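Local coordinates for protein putative pyridoxal phosphate-dependent transferase (PDB 4DGT) that belongs to the class I and II aminotransferase family, is a putative pyridoxal phosphate-dependent transferase, and binds pyridoxal-5'-phosphate as part of a two-chain assembly, at residues Glu312-Leu317 with Arg385-Ile390; Val352-Gly357 with Gly366-Asn371. All coordinates share one frame; numbering follows the deposited sequence. Where two conformers were deposited one is given.

Contact 1 of 2, residues Glu312-Leu317 with Arg385-Ile390; sequences ENMPKL and RIKNAI. With MG (magnesium ion), chain D.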
ATOM      1  N   GLU A 312     -15.170  38.635  15.116  1.00 17.42           N
ATOM      2  CA  GLU A 312     -16.314  39.257  15.811  1.00 19.24           C
ATOM      3  C   GLU A 312     -16.581  38.654  17.166  1.00 19.33           C
ATOM      4  O   GLU A 312     -16.901  39.384  18.111  1.00 20.65           O
ATOM      5  CB  GLU A 312     -17.558  39.190  14.917  1.00 20.96           C
ATOM      6  CG  GLU A 312     -17.432  40.087  13.677  1.00 24.18           C
ATOM      7  CD  GLU A 312     -18.656  40.164  12.738  1.00 28.33           C
ATOM      8  OE1 GLU A 312     -19.615  39.341  12.827  1.00 29.02           O
ATOM      9  OE2 GLU A 312     -18.626  41.055  11.826  1.00 33.42           O
ATOM     10  N   ASN A 313     -16.524  37.331  17.269  1.00 18.46           N
ATOM     11  CA  ASN A 313     -16.978  36.610  18.442  1.00 18.38           C
ATOM     12  C   ASN A 313     -15.932  36.058  19.410  1.00 18.31           C
ATOM     13  O   ASN A 313     -16.245  35.814  20.583  1.00 19.33           O
ATOM     14  CB  ASN A 313     -17.939  35.505  17.988  1.00 18.33           C
ATOM     15  CG  ASN A 313     -19.100  36.082  17.161  1.00 20.09           C
ATOM     16  OD1 ASN A 313     -19.685  37.116  17.546  1.00 22.99           O
ATOM     17  ND2 ASN A 313     -19.426  35.478  16.063  1.00 18.29           N
ATOM     18  N   MET A 314     -14.719  35.860  18.911  1.00 16.70           N
ATOM     19  CA  MET A 314     -13.583  35.384  19.710  1.00 16.39           C
ATOM     20  C   MET A 314     -12.404  36.295  19.423  1.00 17.02           C
ATOM     21  O   MET A 314     -11.351  35.841  18.915  1.00 15.86           O
ATOM     22  CB  MET A 314     -13.237  33.927  19.401  1.00 16.14           C
ATOM     23  CG  MET A 314     -14.347  32.942  19.672  0.60 16.28           C
ATOM     24  SD  MET A 314     -15.323  32.589  18.235  0.60 16.26           S
ATOM     25  CE  MET A 314     -14.431  31.186  17.588  0.60 15.61           C
ATOM     26  N   PRO A 315     -12.571  37.579  19.730  1.00 16.86           N
ATOM     27  CA  PRO A 315     -11.586  38.581  19.275  1.00 17.04           C
ATOM     28  C   PRO A 315     -10.197  38.483  19.901  1.00 17.35           C
ATOM     29  O   PRO A 315      -9.265  39.084  19.370  1.00 17.82           O
ATOM     30  CB  PRO A 315     -12.238  39.908  19.667  1.00 17.86           C
ATOM     31  CG  PRO A 315     -13.140  39.540  20.805  1.00 18.30           C
ATOM     32  CD  PRO A 315     -13.661  38.197  20.505  1.00 17.46           C
ATOM     33  N   LYS A 316     -10.038  37.706  20.966  1.00 16.93           N
ATOM     34  CA  LYS A 316      -8.705  37.449  21.539  1.00 18.08           C
ATOM     35  C   LYS A 316      -7.901  36.514  20.651  1.00 16.90           C
ATOM     36  O   LYS A 316      -6.649  36.552  20.683  1.00 16.74           O
ATOM     37  CB  LYS A 316      -8.807  36.902  22.954  1.00 19.68           C
ATOM     38  CG  LYS A 316      -9.401  37.941  23.930  1.00 22.78           C
ATOM     39  CD  LYS A 316      -9.154  37.551  25.357  1.00 26.20           C
ATOM     40  CE  LYS A 316      -9.993  38.392  26.328  1.00 28.84           C
ATOM     41  NZ  LYS A 316      -9.791  37.816  27.708  1.00 31.77           N
ATOM     42  N   LEU A 317      -8.574  35.746  19.803  1.00 14.78           N
ATOM     43  CA  LEU A 317      -7.868  34.858  18.857  1.00 13.82           C
ATOM     44  C   LEU A 317      -7.320  35.649  17.696  1.00 14.11           C
ATOM     45  O   LEU A 317      -7.857  36.695  17.342  1.00 15.10           O
ATOM     46  CB  LEU A 317      -8.763  33.741  18.363  1.00 13.66           C
ATOM     47  CG  LEU A 317      -9.435  32.901  19.477  1.00 13.54           C
ATOM     48  CD1 LEU A 317     -10.222  31.746  18.862  1.00 14.59           C
ATOM     49  CD2 LEU A 317      -8.529  32.378  20.604  1.00 14.37           C
ATOM     50  N   ARG A 385     -18.718  25.755  19.391  1.00 13.40           N
ATOM     51  CA  ARG A 385     -18.094  24.972  20.443  1.00 14.43           C
ATOM     52  C   ARG A 385     -16.793  25.581  20.921  1.00 14.38           C
ATOM     53  O   ARG A 385     -16.530  25.591  22.122  1.00 14.91           O
ATOM     54  CB  ARG A 385     -17.875  23.541  19.947  1.00 15.46           C
ATOM     55  CG  ARG A 385     -19.193  22.828  19.705  1.00 16.44           C
ATOM     56  CD  ARG A 385     -18.985  21.325  19.549  1.00 17.62           C
ATOM     57  NE  ARG A 385     -20.287  20.672  19.406  1.00 19.59           N
ATOM     58  CZ  ARG A 385     -20.544  19.399  19.709  1.00 23.26           C
ATOM     59  NH1 ARG A 385     -19.603  18.545  20.189  1.00 24.04           N
ATOM     60  NH2 ARG A 385     -21.781  18.953  19.547  1.00 24.44           N
ATOM     61  N   ILE A 386     -15.998  26.094  20.002  1.00 13.24           N
ATOM     62  CA  ILE A 386     -14.771  26.796  20.407  1.00 13.42           C
ATOM     63  C   ILE A 386     -15.101  28.031  21.246  1.00 14.17           C
ATOM     64  O   ILE A 386     -14.448  28.300  22.279  1.00 13.99           O
ATOM     65  CB  ILE A 386     -13.951  27.193  19.169  1.00 12.97           C
ATOM     66  CG1 ILE A 386     -13.412  25.960  18.448  1.00 12.95           C
ATOM     67  CG2 ILE A 386     -12.771  28.078  19.555  1.00 13.16           C
ATOM     68  CD1 ILE A 386     -12.884  26.267  17.063  1.00 12.65           C
ATOM     69  N   LYS A 387     -16.092  28.802  20.809  1.00 13.68           N
ATOM     70  CA  LYS A 387     -16.485  30.011  21.528  1.00 15.67           C
ATOM     71  C   LYS A 387     -16.928  29.618  22.956  1.00 17.14           C
ATOM     72  O   LYS A 387     -16.543  30.267  23.957  1.00 18.31           O
ATOM     73  CB  LYS A 387     -17.576  30.752  20.765  1.00 16.14           C
ATOM     74  CG  LYS A 387     -18.060  32.007  21.436  1.00 17.65           C
ATOM     75  CD  LYS A 387     -19.076  32.795  20.613  1.00 18.38           C
ATOM     76  CE  LYS A 387     -20.417  32.124  20.452  1.00 19.81           C
ATOM     77  NZ  LYS A 387     -21.332  33.101  19.766  1.00 22.93           N
ATOM     78  N   ASN A 388     -17.681  28.539  23.072  1.00 17.61           N
ATOM     79  CA  ASN A 388     -18.124  28.085  24.387  1.00 21.09           C
ATOM     80  C   ASN A 388     -16.895  27.598  25.244  1.00 20.47           C
ATOM     81  O   ASN A 388     -16.816  27.844  26.446  1.00 22.49           O
ATOM     82  CB  ASN A 388     -19.214  26.990  24.253  1.00 25.14           C
ATOM     83  CG  ASN A 388     -20.530  27.489  23.607  1.00 28.39           C
ATOM     84  OD1 ASN A 388     -20.737  28.676  23.277  1.00 33.11           O
ATOM     85  ND2 ASN A 388     -21.435  26.537  23.387  1.00 32.69           N
ATOM     86  N   ALA A 389     -15.950  26.950  24.617  1.00 19.08           N
ATOM     87  CA  ALA A 389     -14.779  26.400  25.303  1.00 20.33           C
ATOM     88  C   ALA A 389     -13.948  27.503  25.935  1.00 21.56           C
ATOM     89  O   ALA A 389     -13.368  27.336  27.042  1.00 22.99           O
ATOM     90  CB  ALA A 389     -13.902  25.657  24.314  1.00 18.81           C
ATOM     91  N   ILE A 390     -13.806  28.627  25.220  1.00 22.11           N
ATOM     92  CA  ILE A 390     -12.848  29.656  25.708  1.00 22.63           C
ATOM     93  C   ILE A 390     -13.484  30.742  26.556  1.00 24.84           C
ATOM     94  O   ILE A 390     -12.789  31.686  26.944  1.00 25.79           O
ATOM     95  CB  ILE A 390     -12.034  30.302  24.570  1.00 21.01           C
ATOM     96  CG1 ILE A 390     -12.903  31.119  23.585  1.00 20.18           C
ATOM     97  CG2 ILE A 390     -11.255  29.277  23.792  1.00 20.28           C
ATOM     98  CD1 ILE A 390     -12.121  31.942  22.562  1.00 20.14           C
TER
HETATM   99 MG    MG D 402      -9.050  40.264  17.332  1.00 30.27          MG
HETATM  100  O   HOH W   1      -9.636  38.405  16.342  1.00 25.73           O
HETATM  101  O   HOH W   2      -7.076  39.623  17.854  1.00 28.91           O
HETATM  102  O   HOH W   3     -11.115  41.004  16.614  1.00 26.22           O
HETATM  103  O   HOH W   4      -8.750  41.842  18.704  1.00 39.75           O
HETATM  104  O   HOH W   5      -8.613  41.061  15.556  1.00 39.86           O

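Contact 2 of 2, residues Val352-Gly357 with Gly366-Asn371; sequences VALNQG and GYQRIN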
ATOM      1  N   VAL A 352     -14.796  19.662  21.063  1.00 14.48           N
ATOM      2  CA  VAL A 352     -14.365  19.813  19.720  1.00 14.46           C
ATOM      3  C   VAL A 352     -12.909  19.310  19.646  1.00 13.97           C
ATOM      4  O   VAL A 352     -12.145  19.518  20.620  1.00 16.99           O
ATOM      5  CB  VAL A 352     -14.600  21.285  19.246  1.00 14.39           C
ATOM      6  CG1 VAL A 352     -13.838  22.341  20.094  1.00 14.98           C
ATOM      7  CG2 VAL A 352     -14.348  21.450  17.787  1.00 14.90           C
ATOM      8  N   ALA A 353     -12.575  18.641  18.557  1.00 13.20           N
ATOM      9  CA  ALA A 353     -11.203  18.117  18.323  1.00 13.49           C
ATOM     10  C   ALA A 353     -10.516  18.878  17.198  1.00 12.36           C
ATOM     11  O   ALA A 353     -10.863  18.771  16.021  1.00 12.84           O
ATOM     12  CB  ALA A 353     -11.294  16.647  18.003  1.00 13.13           C
ATOM     13  N   LEU A 354      -9.523  19.669  17.583  1.00 12.99           N
ATOM     14  CA  LEU A 354      -8.691  20.427  16.650  1.00 12.25           C
ATOM     15  C   LEU A 354      -7.306  19.829  16.729  1.00 12.55           C
ATOM     16  O   LEU A 354      -7.018  19.119  17.685  1.00 13.09           O
ATOM     17  CB  LEU A 354      -8.588  21.862  17.075  1.00 12.38           C
ATOM     18  CG  LEU A 354      -9.848  22.637  17.467  1.00 11.71           C
ATOM     19  CD1 LEU A 354      -9.579  24.096  17.771  1.00 12.69           C
ATOM     20  CD2 LEU A 354     -10.844  22.420  16.347  1.00 11.44           C
ATOM     21  N   ASN A 355      -6.440  20.082  15.753  1.00 12.51           N
ATOM     22  CA  ASN A 355      -5.069  19.582  15.856  1.00 13.50           C
ATOM     23  C   ASN A 355      -4.250  20.560  16.732  1.00 12.87           C
ATOM     24  O   ASN A 355      -4.146  21.701  16.427  1.00 13.40           O
ATOM     25  CB  ASN A 355      -4.373  19.434  14.497  1.00 14.81           C
ATOM     26  CG  ASN A 355      -4.811  18.214  13.717  1.00 18.83           C
ATOM     27  OD1 ASN A 355      -4.150  17.188  13.703  1.00 23.73           O
ATOM     28  ND2 ASN A 355      -5.854  18.360  12.989  1.00 18.90           N
ATOM     29  N   GLN A 356      -3.647  20.059  17.776  1.00 14.13           N
ATOM     30  CA  GLN A 356      -2.820  20.868  18.650  1.00 14.68           C
ATOM     31  C   GLN A 356      -1.620  21.434  17.903  1.00 13.06           C
ATOM     32  O   GLN A 356      -0.908  20.707  17.190  1.00 12.94           O
ATOM     33  CB  GLN A 356      -2.401  19.957  19.805  1.00 18.59           C
ATOM     34  CG  GLN A 356      -3.647  19.386  20.523  1.00 22.40           C
ATOM     35  CD  GLN A 356      -4.686  20.488  20.952  1.00 27.27           C
ATOM     36  OE1 GLN A 356      -4.276  21.424  21.654  1.00 33.81           O
ATOM     37  NE2 GLN A 356      -6.044  20.372  20.553  1.00 24.32           N
ATOM     38  N   GLY A 357      -1.403  22.743  18.015  1.00 12.39           N
ATOM     39  CA  GLY A 357      -0.332  23.413  17.307  1.00 12.10           C
ATOM     40  C   GLY A 357       1.078  22.858  17.610  1.00 12.53           C
ATOM     41  O   GLY A 357       1.967  22.777  16.724  1.00 12.23           O
ATOM     42  N   GLY A 366       0.734  27.383  21.221  1.00 14.42           N
ATOM     43  CA  GLY A 366      -0.312  28.418  21.324  1.00 13.76           C
ATOM     44  C   GLY A 366      -1.303  28.348  20.196  1.00 13.53           C
ATOM     45  O   GLY A 366      -2.335  29.022  20.220  1.00 13.13           O
ATOM     46  N   TYR A 367      -1.012  27.595  19.156  1.00 12.18           N
ATOM     47  CA  TYR A 367      -1.877  27.492  17.989  1.00 11.83           C
ATOM     48  C   TYR A 367      -2.746  26.226  18.003  1.00 11.04           C
ATOM     49  O   TYR A 367      -2.417  25.251  18.725  1.00 11.43           O
ATOM     50  CB  TYR A 367      -1.057  27.503  16.662  1.00 12.52           C
ATOM     51  CG  TYR A 367      -0.533  28.864  16.247  1.00 13.62           C
ATOM     52  CD1 TYR A 367       0.630  29.382  16.794  1.00 14.90           C
ATOM     53  CD2 TYR A 367      -1.204  29.610  15.310  1.00 14.41           C
ATOM     54  CE1 TYR A 367       1.093  30.643  16.392  1.00 16.75           C
ATOM     55  CE2 TYR A 367      -0.749  30.835  14.907  1.00 16.40           C
ATOM     56  CZ  TYR A 367       0.357  31.346  15.442  1.00 16.36           C
ATOM     57  OH  TYR A 367       0.722  32.603  14.947  1.00 22.18           O
ATOM     58  N   GLN A 368      -3.819  26.249  17.211  1.00 10.67           N
ATOM     59  CA  GLN A 368      -4.603  25.093  16.875  1.00 10.70           C
ATOM     60  C   GLN A 368      -4.936  25.142  15.371  1.00 11.01           C
ATOM     61  O   GLN A 368      -5.085  26.270  14.786  1.00 11.09           O
ATOM     62  CB  GLN A 368      -5.921  25.089  17.667  1.00 11.72           C
ATOM     63  CG  GLN A 368      -5.788  25.177  19.187  1.00 12.20           C
ATOM     64  CD  GLN A 368      -5.382  23.841  19.796  1.00 13.05           C
ATOM     65  OE1 GLN A 368      -5.913  22.796  19.414  1.00 15.25           O
ATOM     66  NE2 GLN A 368      -4.482  23.850  20.760  1.00 14.38           N
ATOM     67  N   ARG A 369      -5.009  23.964  14.742  1.00 10.48           N
ATOM     68  CA  ARG A 369      -5.327  23.855  13.315  1.00 10.00           C
ATOM     69  C   ARG A 369      -6.774  23.325  13.197  1.00 10.34           C
ATOM     70  O   ARG A 369      -7.104  22.288  13.820  1.00 11.93           O
ATOM     71  CB  ARG A 369      -4.401  22.913  12.608  1.00  9.76           C
ATOM     72  CG  ARG A 369      -4.445  23.071  11.106  1.00  9.90           C
ATOM     73  CD  ARG A 369      -3.683  21.961  10.428  1.00 10.35           C
ATOM     74  NE  ARG A 369      -4.390  20.699  10.507  1.00 11.66           N
ATOM     75  CZ  ARG A 369      -3.891  19.561  10.094  1.00 11.51           C
ATOM     76  NH1 ARG A 369      -2.709  19.502   9.499  1.00 12.14           N
ATOM     77  NH2 ARG A 369      -4.625  18.468  10.213  1.00 12.23           N
ATOM     78  N   ILE A 370      -7.601  23.989  12.376  1.00 10.10           N
ATOM     79  CA  ILE A 370      -8.998  23.643  12.183  1.00 10.30           C
ATOM     80  C   ILE A 370      -9.234  23.268  10.712  1.00  9.77           C
ATOM     81  O   ILE A 370      -8.807  24.011   9.768  1.00 10.79           O
ATOM     82  CB  ILE A 370      -9.941  24.822  12.486  1.00 10.74           C
ATOM     83  CG1 ILE A 370      -9.519  25.488  13.802  1.00 11.54           C
ATOM     84  CG2 ILE A 370     -11.396  24.328  12.572  1.00 12.12           C
ATOM     85  CD1 ILE A 370     -10.396  26.655  14.208  1.00 13.41           C
ATOM     86  N   ASN A 371      -9.884  22.134  10.471  1.00 10.36           N
ATOM     87  CA  ASN A 371     -10.180  21.659   9.117  1.00 10.44           C
ATOM     88  C   ASN A 371     -11.492  22.246   8.622  1.00 10.66           C
ATOM     89  O   ASN A 371     -12.537  21.936   9.184  1.00 11.28           O
ATOM     90  CB  ASN A 371     -10.263  20.126   9.181  1.00 11.17           C
ATOM     91  CG  ASN A 371     -10.550  19.469   7.847  1.00 11.31           C
ATOM     92  OD1 ASN A 371     -11.135  20.043   6.934  1.00 10.89           O
ATOM     93  ND2 ASN A 371     -10.218  18.189   7.775  1.00 12.45           N
TER
HETATM   94  O   HOH W   6      -7.096  20.620  11.244  1.00 11.93           O

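Contact 1 of 2, residues Glu312-Leu317 with Arg385-Ile390
Met314 and Ile390 bring together the end of one helix and the last turn of another, and they illustrate how two helix ends can be joined by apolar contacts alone. No hydrogen bond crosses between 312-317 and 385-390.

The packing is centred on the CD1 methyl of Ile390. Met314 was modelled in two conformers, so the contacts of its side chain hold for the one described here. With CG1 set between the backbone N and the carbonyl carbon (chi1 65°), Ile390 carries CD1 to Met314; the two side chains cross at about a right angle, with Ile390 CD1 3.8 Å from Met314 CG. The same methyl meets the branch of Leu317 tip to tip, 4.1 Å from Leu317 CD2. Met314 also crosses the side chains of Lys387 and Ile386 at about right angles. Met314 SD lies 3.9 Å from Lys387 CB. Met314 CE lies 4.0 Å from Ile386 CG2.

The aliphatic part of Lys387 adds a further apolar contact. Its chain runs extended until a bend at chi3 (69°), and Lys387 CD comes within 3.9 Å of Asn313 CB. Beyond the bend, NZ is hydrogen-bonded to Tyr309 OH, which anchors the lysine to helix 289-313.

Polar and metal contacts belong to 312-317 itself. A type I turn is closed by Leu317 N donating to Met314 O at 2.9 Å. On it Pro315 O binds a magnesium ion at 2.4 Å, joined by five waters, two of which also donate to Leu317 O and so tie the metal shell to the end of the turn.

Geometrically this is a helix terminus followed by a type I beta turn, packed on the C-terminal helix 376-390 of a member of the aminotransferase class I and II family.

Contact 2 of 2, residues Val352-Gly357 with Gly366-Asn371
An antiparallel beta hairpin of strands 355-356 and 367-371 supplies this contact, with Asn355 and Arg369 as its hydrogen-bonded pair. Asn355 N donates to Arg369 O, and Arg369 N to Asn355 O, both at 3.0 Å. Toward the connecting loop, Gly357 N donates to Tyr367 O at 2.8 Å (N-H...O angle 133°).

Gln356 and Gln368, the non-hydrogen-bonded pair, lie side by side with amide planes 49° apart; a bend of Gln368 at chi2 (-77°) brings its amide to Gln356. Gln368 NE2 donates to Gln356 OE1 at 2.6 Å, from above its carbonyl plane. Gln356 NE2 donates to Leu354 O at 3.3 Å, also from above the carbonyl plane. Leu354 CD1 packs 3.8 Å from Gln368 CB, the side chains crossing at about a right angle.

On the other face, the Asn355 amide lies alongside the Arg369 guanidinium. Their nitrogens do not bond; a water accepts from Arg369 NE at 2.8 Å and, weakly, from Asn355 ND2. Arg369 NH1 is hydrogen-bonded to Asn175 OD1 and NH2 to Trp38 O, the side chain being about 5 Å from a bound pyridoxal-5'-phosphate.

Strand 327-331 flanks 367-371, helix 339-350 covers the glutamines, and helix 376-390 meets Leu354 and Ile370.

How the contacts relate
Followed from the N terminus, the chain leaves helix 289-313 through 312-317, runs through strands 318-319 and 327-331 and helix 339-350, and enters 352-357. A short excursion then brings it back as 366-371, so contact 2 closes a small loop. Helix 376-390 follows directly, and its last turns close the larger loop of contact 1, inside which contact 2 is nested. The two meet mainly at Ile386, with Arg385 also packing on Val352: Ile386 CD1 lies 3.8 Å from Ile370 CD1 and 4.0 Å from Leu354 CD1. Together they tie the C-terminal helix to the end of helix 289-313 and to the hairpin that carries Arg369.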